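PDB 2FSQ: Atu0111 protein from Agrobacterium tumefaciens, which is of unknown function but belongs to the 2H clan, whose known members often act on phosphoester bonds. Local coordinates for residues V46-E51 / N230-L235; S61-F66 / L75-V80; D116-R121 / P221-F226. One frame throughout, in Å; residues are numbered along the deposited sequence.

Interaction 1. Residues V46-E51 / N230-L235; sequences VCHLVE and NHFKEL
His-48 brings CE1 and NE2 of its imidazole obliquely against the backbone carbonyl and CB of Phe-232, CE1 lying 3.4 Å from Phe-232 O and 3.7 Å from Phe-232 CB. Its CG stands beside the backbone N (chi1 -80°), which turns the ring toward 230-235 and leaves both ring nitrogens to waters. One water sits in the plane of the ring, 2.8 Å from His-48 ND1; it also accepts from His-48 N, donates to Val-46 O and donates to Glu-234 OE2 at 2.6 Å. Because His-48 ND1 and Glu-234 OE2 are 3.6 Å apart, with ring and carboxylate planes turned 59° to each other, this water is what joins them. A second water links His-48 NE2, at 2.8 Å, to the backbone N of Phe-232, also at 2.8 Å. Held by a water at each nitrogen, the imidazole is probably restrained from flipping. The strands concerned, 42-48 and 233-237, are not neighbours in the four-stranded antiparallel sheet: 222-226 runs between them, and long side chains and waters span its width. Next to 42-48 on its other side, strand 84-92 carries His-84 and Thr-86, which are consistent with the His-x-Thr signature of the 2H clan. The large apolar ring of Phe-232, suited to this buried place, swings away to meet those of His-84 and Phe-226, while Glu-234 OE2 forms a salt bridge with Arg-219 NH1.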
loop_
_atom_site.group_PDB
_atom_site.type_symbol
_atom_site.label_atom_id
_atom_site.label_comp_id
_atom_site.label_asym_id
_atom_site.label_seq_id
_atom_site.Cartn_x
_atom_site.Cartn_y
_atom_site.Cartn_z
ATOM N N VAL A 46 1.559 0.603 -9.022
ATOM C CA VAL A 46 0.865 1.444 -8.049
ATOM C C VAL A 46 0.239 2.655 -8.715
ATOM O O VAL A 46 0.626 3.015 -9.822
ATOM C CB VAL A 46 1.831 1.960 -6.922
ATOM C CG1 VAL A 46 2.664 0.846 -6.366
ATOM C CG2 VAL A 46 2.723 3.098 -7.405
ATOM N N CYS A 47 -0.712 3.270 -8.012
ATOM C CA CYS A 47 -1.268 4.581 -8.370
ATOM C C CYS A 47 -0.830 5.590 -7.324
ATOM O O CYS A 47 -1.249 5.499 -6.163
ATOM C CB CYS A 47 -2.796 4.531 -8.369
ATOM S SG CYS A 47 -3.526 3.457 -9.621
ATOM N N HIS A 48 0.007 6.558 -7.709
ATOM C CA HIS A 48 0.375 7.622 -6.786
ATOM C C HIS A 48 -0.797 8.601 -6.636
ATOM O O HIS A 48 -1.703 8.621 -7.467
ATOM C CB HIS A 48 1.585 8.401 -7.290
ATOM C CG HIS A 48 2.902 7.727 -7.045
ATOM N ND1 HIS A 48 3.472 6.869 -7.956
ATOM C CD2 HIS A 48 3.775 7.816 -6.013
ATOM C CE1 HIS A 48 4.636 6.441 -7.492
ATOM N NE2 HIS A 48 4.846 7.002 -6.315
ATOM N N LEU A 49 -0.780 9.410 -5.582
ATOM C CA LEU A 49 -1.683 10.568 -5.507
ATOM C C LEU A 49 -1.239 11.633 -6.508
ATOM O O LEU A 49 -0.113 11.603 -7.019
ATOM C CB LEU A 49 -1.703 11.144 -4.095
ATOM C CG LEU A 49 -2.092 10.176 -2.981
ATOM C CD1 LEU A 49 -2.101 10.869 -1.633
ATOM C CD2 LEU A 49 -3.459 9.534 -3.254
ATOM N N VAL A 50 -2.143 12.554 -6.812
ATOM C CA VAL A 50 -1.827 13.705 -7.644
ATOM C C VAL A 50 -1.325 14.849 -6.741
ATOM O O VAL A 50 -2.058 15.352 -5.891
ATOM C CB VAL A 50 -3.049 14.130 -8.473
ATOM C CG1 VAL A 50 -2.749 15.398 -9.261
ATOM C CG2 VAL A 50 -3.482 13.005 -9.413
ATOM N N GLU A 51 -0.047 15.214 -6.891
ATOM C CA GLU A 51 0.565 16.220 -6.018
ATOM C C GLU A 51 -0.200 17.530 -6.138
ATOM O O GLU A 51 -0.547 17.957 -7.236
ATOM C CB GLU A 51 2.070 16.425 -6.314
ATOM C CG GLU A 51 2.804 17.332 -5.294
ATOM C CD GLU A 51 4.324 17.223 -5.344
ATOM O OE1 GLU A 51 4.964 18.189 -5.795
ATOM O OE2 GLU A 51 4.878 16.185 -4.918
ATOM N N ASN A 230 10.495 4.561 0.478
ATOM C CA ASN A 230 10.467 6.030 0.401
ATOM C C ASN A 230 10.113 6.619 -0.965
ATOM O O ASN A 230 9.760 7.795 -1.051
ATOM C CB ASN A 230 11.822 6.604 0.838
ATOM C CG ASN A 230 12.088 6.426 2.306
ATOM O OD1 ASN A 230 13.210 6.088 2.717
ATOM N ND2 ASN A 230 11.075 6.655 3.113
ATOM N N HIS A 231 10.288 5.846 -2.029
ATOM C CA HIS A 231 10.143 6.389 -3.381
ATOM C C HIS A 231 9.920 5.297 -4.398
ATOM O O HIS A 231 10.588 4.261 -4.359
ATOM C CB HIS A 231 11.384 7.220 -3.743
ATOM C CG HIS A 231 11.253 7.963 -5.031
ATOM N ND1 HIS A 231 10.410 9.046 -5.190
ATOM C CD2 HIS A 231 11.856 7.774 -6.228
ATOM C CE1 HIS A 231 10.502 9.489 -6.432
ATOM N NE2 HIS A 231 11.377 8.742 -7.080
ATOM N N PHE A 232 8.986 5.554 -5.309
ATOM C CA PHE A 232 8.591 4.600 -6.353
ATOM C C PHE A 232 8.728 5.290 -7.700
ATOM O O PHE A 232 7.964 6.206 -8.009
ATOM C CB PHE A 232 7.160 4.111 -6.113
ATOM C CG PHE A 232 7.011 3.411 -4.803
ATOM C CD1 PHE A 232 7.137 2.025 -4.733
ATOM C CD2 PHE A 232 6.802 4.123 -3.628
ATOM C CE1 PHE A 232 7.053 1.371 -3.523
ATOM C CE2 PHE A 232 6.750 3.482 -2.405
ATOM C CZ PHE A 232 6.855 2.091 -2.353
ATOM N N LYS A 233 9.732 4.879 -8.471
ATOM C CA LYS A 233 10.024 5.516 -9.741
ATOM C C LYS A 233 9.183 4.876 -10.829
ATOM O O LYS A 233 9.259 3.671 -11.038
ATOM C CB LYS A 233 11.508 5.366 -10.042
ATOM C CG LYS A 233 11.907 5.878 -11.401
ATOM C CD LYS A 233 13.433 5.910 -11.532
ATOM C CE LYS A 233 13.875 6.187 -12.962
ATOM N NZ LYS A 233 13.293 7.426 -13.533
ATOM N N GLU A 234 8.364 5.684 -11.508
ATOM C CA GLU A 234 7.508 5.181 -12.577
ATOM C C GLU A 234 8.305 4.830 -13.824
ATOM O O GLU A 234 9.068 5.655 -14.349
ATOM C CB GLU A 234 6.401 6.179 -12.930
ATOM C CG GLU A 234 5.434 6.480 -11.790
ATOM C CD GLU A 234 4.233 7.272 -12.250
ATOM O OE1 GLU A 234 4.336 7.951 -13.298
ATOM O OE2 GLU A 234 3.194 7.246 -11.558
ATOM N N LEU A 235 8.109 3.608 -14.300
ATOM C CA LEU A 235 8.808 3.135 -15.499
ATOM C C LEU A 235 7.864 2.988 -16.688
ATOM O O LEU A 235 8.207 3.375 -17.813
ATOM C CB LEU A 235 9.532 1.804 -15.217
ATOM C CG LEU A 235 10.555 1.796 -14.076
ATOM C CD1 LEU A 235 11.105 0.390 -13.855
ATOM C CD2 LEU A 235 11.699 2.800 -14.301
HETATM O O HOH W 1 1.625 5.953 -9.918
HETATM O O HOH W 2 7.184 7.666 -4.831
#

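Interaction 2. Residues S61-F66 / L75-V80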
loop_
_atom_site.group_PDB
_atom_site.type_symbol
_atom_site.label_atom_id
_atom_site.label_comp_id
_atom_site.label_asym_id
_atom_site.label_seq_id
_atom_site.Cartn_x
_atom_site.Cartn_y
_atom_site.Cartn_z
ATOM N N SER A 61 -3.764 15.885 5.822
ATOM C CA SER A 61 -4.392 16.288 7.087
ATOM C C SER A 61 -4.676 15.111 8.018
ATOM O O SER A 61 -4.455 15.196 9.227
ATOM C CB SER A 61 -5.677 17.075 6.833
ATOM O OG SER A 61 -5.382 18.348 6.300
ATOM N N THR A 62 -5.171 14.014 7.449
ATOM C CA THR A 62 -5.415 12.792 8.218
ATOM C C THR A 62 -4.094 12.301 8.816
ATOM O O THR A 62 -4.000 12.005 10.006
ATOM C CB THR A 62 -6.033 11.698 7.316
ATOM O OG1 THR A 62 -7.221 12.211 6.685
ATOM C CG2 THR A 62 -6.341 10.418 8.105
ATOM N N ARG A 63 -3.079 12.232 7.964
ATOM C CA ARG A 63 -1.732 11.829 8.345
ATOM C C ARG A 63 -1.163 12.691 9.490
ATOM O O ARG A 63 -0.572 12.152 10.439
ATOM C CB ARG A 63 -0.837 11.888 7.109
ATOM C CG ARG A 63 0.605 11.451 7.307
ATOM C CD ARG A 63 1.319 11.629 5.988
ATOM N NE ARG A 63 2.737 11.261 6.026
ATOM C CZ ARG A 63 3.719 12.034 6.476
ATOM N NH1 ARG A 63 3.458 13.262 6.936
ATOM N NH2 ARG A 63 4.974 11.571 6.463
ATOM N N GLN A 64 -1.482 13.987 9.499
ATOM C CA GLN A 64 -1.104 14.861 10.627
ATOM C C GLN A 64 -1.814 14.550 11.948
ATOM O O GLN A 64 -1.190 14.598 13.014
ATOM C CB GLN A 64 -1.262 16.342 10.267
ATOM C CG GLN A 64 -0.765 17.327 11.346
ATOM C CD GLN A 64 0.684 17.117 11.782
ATOM O OE1 GLN A 64 1.599 17.158 10.971
ATOM N NE2 GLN A 64 0.894 16.924 13.087
ATOM N N ARG A 65 -3.105 14.213 11.885
ATOM C CA ARG A 65 -3.815 13.806 13.080
ATOM C C ARG A 65 -3.142 12.582 13.680
ATOM O O ARG A 65 -3.127 12.423 14.906
ATOM C CB ARG A 65 -5.275 13.516 12.780
ATOM C CG ARG A 65 -6.154 13.573 14.000
ATOM C CD ARG A 65 -6.087 14.933 14.685
ATOM N NE ARG A 65 -7.182 15.103 15.627
ATOM C CZ ARG A 65 -7.260 14.549 16.837
ATOM N NH1 ARG A 65 -6.310 13.742 17.303
ATOM N NH2 ARG A 65 -8.320 14.800 17.583
ATOM N N PHE A 66 -2.602 11.712 12.811
ATOM C CA PHE A 66 -1.905 10.523 13.307
ATOM C C PHE A 66 -0.576 10.928 13.964
ATOM O O PHE A 66 -0.244 10.451 15.058
ATOM C CB PHE A 66 -1.555 9.558 12.168
ATOM C CG PHE A 66 -2.714 8.747 11.617
ATOM C CD1 PHE A 66 -4.038 9.186 11.651
ATOM C CD2 PHE A 66 -2.433 7.553 10.965
ATOM C CE1 PHE A 66 -5.063 8.401 11.100
ATOM C CE2 PHE A 66 -3.429 6.785 10.406
ATOM C CZ PHE A 66 -4.748 7.201 10.464
ATOM N N LEU A 75 5.352 4.316 15.107
ATOM C CA LEU A 75 4.966 4.161 13.702
ATOM C C LEU A 75 6.058 4.719 12.822
ATOM O O LEU A 75 6.737 5.675 13.197
ATOM C CB LEU A 75 3.672 4.930 13.431
ATOM C CG LEU A 75 2.431 4.491 14.199
ATOM C CD1 LEU A 75 1.259 5.419 13.871
ATOM C CD2 LEU A 75 2.055 3.069 13.847
ATOM N N ALA A 76 6.259 4.100 11.664
ATOM C CA ALA A 76 7.223 4.580 10.686
ATOM C C ALA A 76 6.443 5.153 9.521
ATOM O O ALA A 76 5.835 4.413 8.722
ATOM C CB ALA A 76 8.128 3.461 10.211
ATOM N N PHE A 77 6.400 6.481 9.440
ATOM C CA PHE A 77 5.633 7.156 8.393
ATOM C C PHE A 77 6.463 7.256 7.129
ATOM O O PHE A 77 7.657 7.577 7.180
ATOM C CB PHE A 77 5.214 8.573 8.847
ATOM C CG PHE A 77 4.087 8.579 9.842
ATOM C CD1 PHE A 77 2.766 8.798 9.432
ATOM C CD2 PHE A 77 4.340 8.346 11.188
ATOM C CE1 PHE A 77 1.732 8.795 10.361
ATOM C CE2 PHE A 77 3.324 8.351 12.116
ATOM C CZ PHE A 77 2.014 8.570 11.711
ATOM N N THR A 78 5.824 6.995 5.997
ATOM C CA THR A 78 6.453 7.116 4.694
ATOM C C THR A 78 6.338 8.577 4.212
ATOM O O THR A 78 5.485 9.326 4.684
ATOM C CB THR A 78 5.745 6.173 3.712
ATOM O OG1 THR A 78 4.346 6.491 3.720
ATOM C CG2 THR A 78 5.902 4.728 4.173
ATOM N N PRO A 79 7.186 8.987 3.260
ATOM C CA PRO A 79 7.114 10.378 2.780
ATOM C C PRO A 79 5.786 10.690 2.091
ATOM O O PRO A 79 5.205 9.831 1.438
ATOM C CB PRO A 79 8.270 10.471 1.763
ATOM C CG PRO A 79 9.209 9.373 2.206
ATOM C CD PRO A 79 8.307 8.251 2.649
ATOM N N VAL A 80 5.327 11.927 2.204
ATOM C CA VAL A 80 4.114 12.318 1.506
ATOM C C VAL A 80 4.224 12.030 0.003
ATOM O O VAL A 80 3.266 11.534 -0.621
ATOM C CB VAL A 80 3.772 13.797 1.775
ATOM C CG1 VAL A 80 2.658 14.267 0.834
ATOM C CG2 VAL A 80 3.397 13.981 3.247
HETATM O O HOH W 3 2.720 8.658 5.186
#
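Phe-66 CB presses on the rim of the Phe-77 ring, near the ring plane and 3.7 Å from Phe-77 CZ, and this is the close, apolar half of the contact. A bulky phenyl suits position 77, since it has to reach from a strand to the helix backbone, and its CE1 and CZ lie along the turn from Arg-63 to Phe-66. The other half is polar and more open. Arg-63, its chain stretched from CG to NE, runs past Phe-77 in the opposite sense, and its guanidinium plane is 75° from the phenyl plane, far from a parallel stack. Arg-63 NH2 donates to Thr-78 O at 2.9 Å, with an N-H...O angle of 154°. A water accepts a hydrogen bond from Arg-63 NE at 2.7 Å and donates one to Thr-78 O, so the NE-NH2 edge of the guanidinium holds one carbonyl, directly from NH2 and through the water from NE. Val-80 CG2 lies over one guanidinium face, 3.8 Å from Arg-63 NH1, and Phe-77 CD1 over the opposite one, at the partly exposed margin. Helix 54-67 thus meets strand 75-77, itself paired antiparallel with 184-186, while the Phe-66 ring turns to Met-201 and Leu-202 of helix 195-212.

Interaction 3. Residues D116-R121 / P221-F226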
loop_
_atom_site.group_PDB
_atom_site.type_symbol
_atom_site.label_atom_id
_atom_site.label_comp_id
_atom_site.label_asym_id
_atom_site.label_seq_id
_atom_site.Cartn_x
_atom_site.Cartn_y
_atom_site.Cartn_z
ATOM N N ASP A 116 13.511 -5.587 -15.902
ATOM C CA ASP A 116 13.637 -5.599 -17.372
ATOM C C ASP A 116 12.692 -6.604 -18.046
ATOM O O ASP A 116 12.075 -6.284 -19.070
ATOM C CB ASP A 116 15.082 -5.876 -17.815
ATOM C CG ASP A 116 16.086 -4.827 -17.306
ATOM O OD1 ASP A 116 15.711 -3.670 -17.017
ATOM O OD2 ASP A 116 17.289 -5.166 -17.229
ATOM N N TYR A 117 12.591 -7.816 -17.493
ATOM C CA TYR A 117 11.696 -8.861 -18.015
ATOM C C TYR A 117 10.258 -8.357 -18.042
ATOM O O TYR A 117 9.553 -8.504 -19.047
ATOM C CB TYR A 117 11.872 -10.158 -17.198
ATOM C CG TYR A 117 10.852 -11.293 -17.354
ATOM C CD1 TYR A 117 10.938 -12.215 -18.408
ATOM C CD2 TYR A 117 9.868 -11.504 -16.389
ATOM C CE1 TYR A 117 10.023 -13.297 -18.514
ATOM C CE2 TYR A 117 8.958 -12.576 -16.480
ATOM C CZ TYR A 117 9.036 -13.474 -17.539
ATOM O OH TYR A 117 8.120 -14.541 -17.620
ATOM N N TYR A 118 9.848 -7.706 -16.956
ATOM C CA TYR A 118 8.513 -7.174 -16.871
ATOM C C TYR A 118 8.266 -5.934 -17.737
ATOM O O TYR A 118 7.200 -5.816 -18.351
ATOM C CB TYR A 118 8.179 -6.881 -15.416
ATOM C CG TYR A 118 7.904 -8.115 -14.593
ATOM C CD1 TYR A 118 7.271 -9.232 -15.138
ATOM C CD2 TYR A 118 8.202 -8.127 -13.240
ATOM C CE1 TYR A 118 7.001 -10.355 -14.367
ATOM C CE2 TYR A 118 7.922 -9.233 -12.451
ATOM C CZ TYR A 118 7.324 -10.336 -13.018
ATOM O OH TYR A 118 7.018 -11.413 -12.233
ATOM N N ARG A 119 9.222 -5.008 -17.763
ATOM C CA ARG A 119 9.094 -3.820 -18.625
ATOM C C ARG A 119 8.821 -4.240 -20.071
ATOM O O ARG A 119 7.988 -3.636 -20.759
ATOM C CB ARG A 119 10.343 -2.938 -18.543
ATOM C CG ARG A 119 10.196 -1.592 -19.255
ATOM C CD ARG A 119 11.545 -1.058 -19.701
ATOM N NE ARG A 119 12.263 -0.312 -18.664
ATOM C CZ ARG A 119 12.137 0.998 -18.443
ATOM N NH1 ARG A 119 11.295 1.730 -19.164
ATOM N NH2 ARG A 119 12.859 1.579 -17.494
ATOM N N ASP A 120 9.507 -5.297 -20.507
ATOM C CA ASP A 120 9.317 -5.866 -21.838
ATOM C C ASP A 120 7.950 -6.526 -21.982
ATOM O O ASP A 120 7.233 -6.273 -22.942
ATOM C CB ASP A 120 10.424 -6.878 -22.160
ATOM C CG ASP A 120 10.178 -7.615 -23.470
ATOM O OD1 ASP A 120 9.926 -6.950 -24.503
ATOM O OD2 ASP A 120 10.228 -8.860 -23.463
ATOM N N ARG A 121 7.587 -7.366 -21.018
ATOM C CA ARG A 121 6.317 -8.066 -21.074
ATOM C C ARG A 121 5.156 -7.091 -21.035
ATOM O O ARG A 121 4.152 -7.300 -21.717
ATOM C CB ARG A 121 6.190 -9.044 -19.907
ATOM C CG ARG A 121 6.993 -10.289 -20.084
ATOM C CD ARG A 121 6.854 -11.190 -18.878
ATOM N NE ARG A 121 5.551 -11.840 -18.779
ATOM C CZ ARG A 121 5.140 -12.852 -19.538
ATOM N NH1 ARG A 121 5.914 -13.326 -20.509
ATOM N NH2 ARG A 121 3.939 -13.377 -19.343
ATOM N N PRO A 221 -2.499 3.745 -13.162
ATOM C CA PRO A 221 -1.560 2.731 -12.663
ATOM C C PRO A 221 -0.239 2.773 -13.423
ATOM O O PRO A 221 -0.220 3.016 -14.637
ATOM C CB PRO A 221 -2.279 1.410 -12.957
ATOM C CG PRO A 221 -3.734 1.780 -13.042
ATOM C CD PRO A 221 -3.745 3.153 -13.681
ATOM N N ALA A 222 0.853 2.532 -12.709
ATOM C CA ALA A 222 2.172 2.559 -13.298
ATOM C C ALA A 222 3.035 1.458 -12.712
ATOM O O ALA A 222 3.035 1.247 -11.497
ATOM C CB ALA A 222 2.830 3.932 -13.054
ATOM N N PHE A 223 3.807 0.808 -13.580
ATOM C CA PHE A 223 4.829 -0.136 -13.142
ATOM C C PHE A 223 6.044 0.671 -12.675
ATOM O O PHE A 223 6.552 1.531 -13.419
ATOM C CB PHE A 223 5.194 -1.104 -14.280
ATOM C CG PHE A 223 6.299 -2.063 -13.934
ATOM C CD1 PHE A 223 6.153 -2.973 -12.891
ATOM C CD2 PHE A 223 7.485 -2.059 -14.650
ATOM C CE1 PHE A 223 7.161 -3.852 -12.560
ATOM C CE2 PHE A 223 8.499 -2.945 -14.334
ATOM C CZ PHE A 223 8.337 -3.848 -13.296
ATOM N N CYS A 224 6.491 0.401 -11.445
ATOM C CA CYS A 224 7.508 1.192 -10.764
ATOM C C CYS A 224 8.591 0.299 -10.211
ATOM O O CYS A 224 8.365 -0.901 -9.958
ATOM C CB CYS A 224 6.926 1.952 -9.565
ATOM S SG CYS A 224 5.632 3.144 -9.970
ATOM N N GLU A 225 9.760 0.885 -9.988
ATOM C CA GLU A 225 10.789 0.233 -9.176
ATOM C C GLU A 225 11.068 1.045 -7.913
ATOM O O GLU A 225 10.835 2.261 -7.881
ATOM C CB GLU A 225 12.083 0.015 -9.979
ATOM C CG GLU A 225 12.779 1.318 -10.318
ATOM C CD GLU A 225 13.990 1.159 -11.210
ATOM O OE1 GLU A 225 14.271 0.030 -11.686
ATOM O OE2 GLU A 225 14.638 2.196 -11.450
ATOM N N PHE A 226 11.591 0.388 -6.881
ATOM C CA PHE A 226 11.911 1.063 -5.636
ATOM C C PHE A 226 13.126 0.431 -4.976
ATOM O O PHE A 226 13.343 -0.779 -5.143
ATOM C CB PHE A 226 10.722 1.048 -4.669
ATOM C CG PHE A 226 10.201 -0.344 -4.357
ATOM C CD1 PHE A 226 10.739 -1.082 -3.305
ATOM C CD2 PHE A 226 9.166 -0.900 -5.114
ATOM C CE1 PHE A 226 10.259 -2.379 -3.007
ATOM C CE2 PHE A 226 8.683 -2.186 -4.840
ATOM C CZ PHE A 226 9.205 -2.923 -3.775
#
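With CG opposite the backbone N (chi1 177°), Phe-223 sends its ring out from the strand toward helix 111-121, where Tyr-118, at chi1 -74°, swings its own ring aside and offers its CB instead. The result is helix-on-sheet packing in a mixed alpha-beta fold: helix 111-121 rests against the four-stranded antiparallel sheet at strand 222-226. Phe-223 CZ reaches Tyr-118 CB at 3.7 Å, in an approach oblique to both rings, so that the two aromatics meet ring to methylene and are not stacked. Phenylalanine suits this buried site because its long, flat side chain bridges the distance between helix and strand, the CA atoms of Arg-119 and Phe-223 being 7.9 Å apart. Around the same ring, Thr-115 and Leu-122 add contacts from the helix and the loop after it. Tyrosine suits position 118 because its hydroxyl finds a partner: Tyr-118 OH is hydrogen-bonded to Phe-167 O, and its ring meets that of Phe-167. Arg-119, at the exposed margin, turns its chain toward Leu-235 and Val-236 of strand 233-237. Beside it, the phenyl ring comes obliquely up to the helix backbone, with Phe-223 CE2 4.1 Å from Arg-119 N.

Overall arrangement
From the N terminus, the chain enters the sheet in strand 42-48, where the first half of interaction 1 lies. Interaction 2 closes a short loop between helix 54-67 and strand 75-77. Helix 111-121 opens interaction 3, which closes about a hundred residues later at strand 222-226; last, 230-235 closes interaction 1. Interactions 2 and 3 are in series, both nested within the loop of interaction 1, on opposite sides of the chain's centre. Interaction 1 touches both: Asn-230 packs on Pro-79, and antiparallel strands 222-226 and 233-237 are joined by probable backbone hydrogen bonds. Interaction 1 spans the four-stranded sheet, interaction 3 sets a helix on it, and interaction 2 ties a helix to the two-stranded sheet.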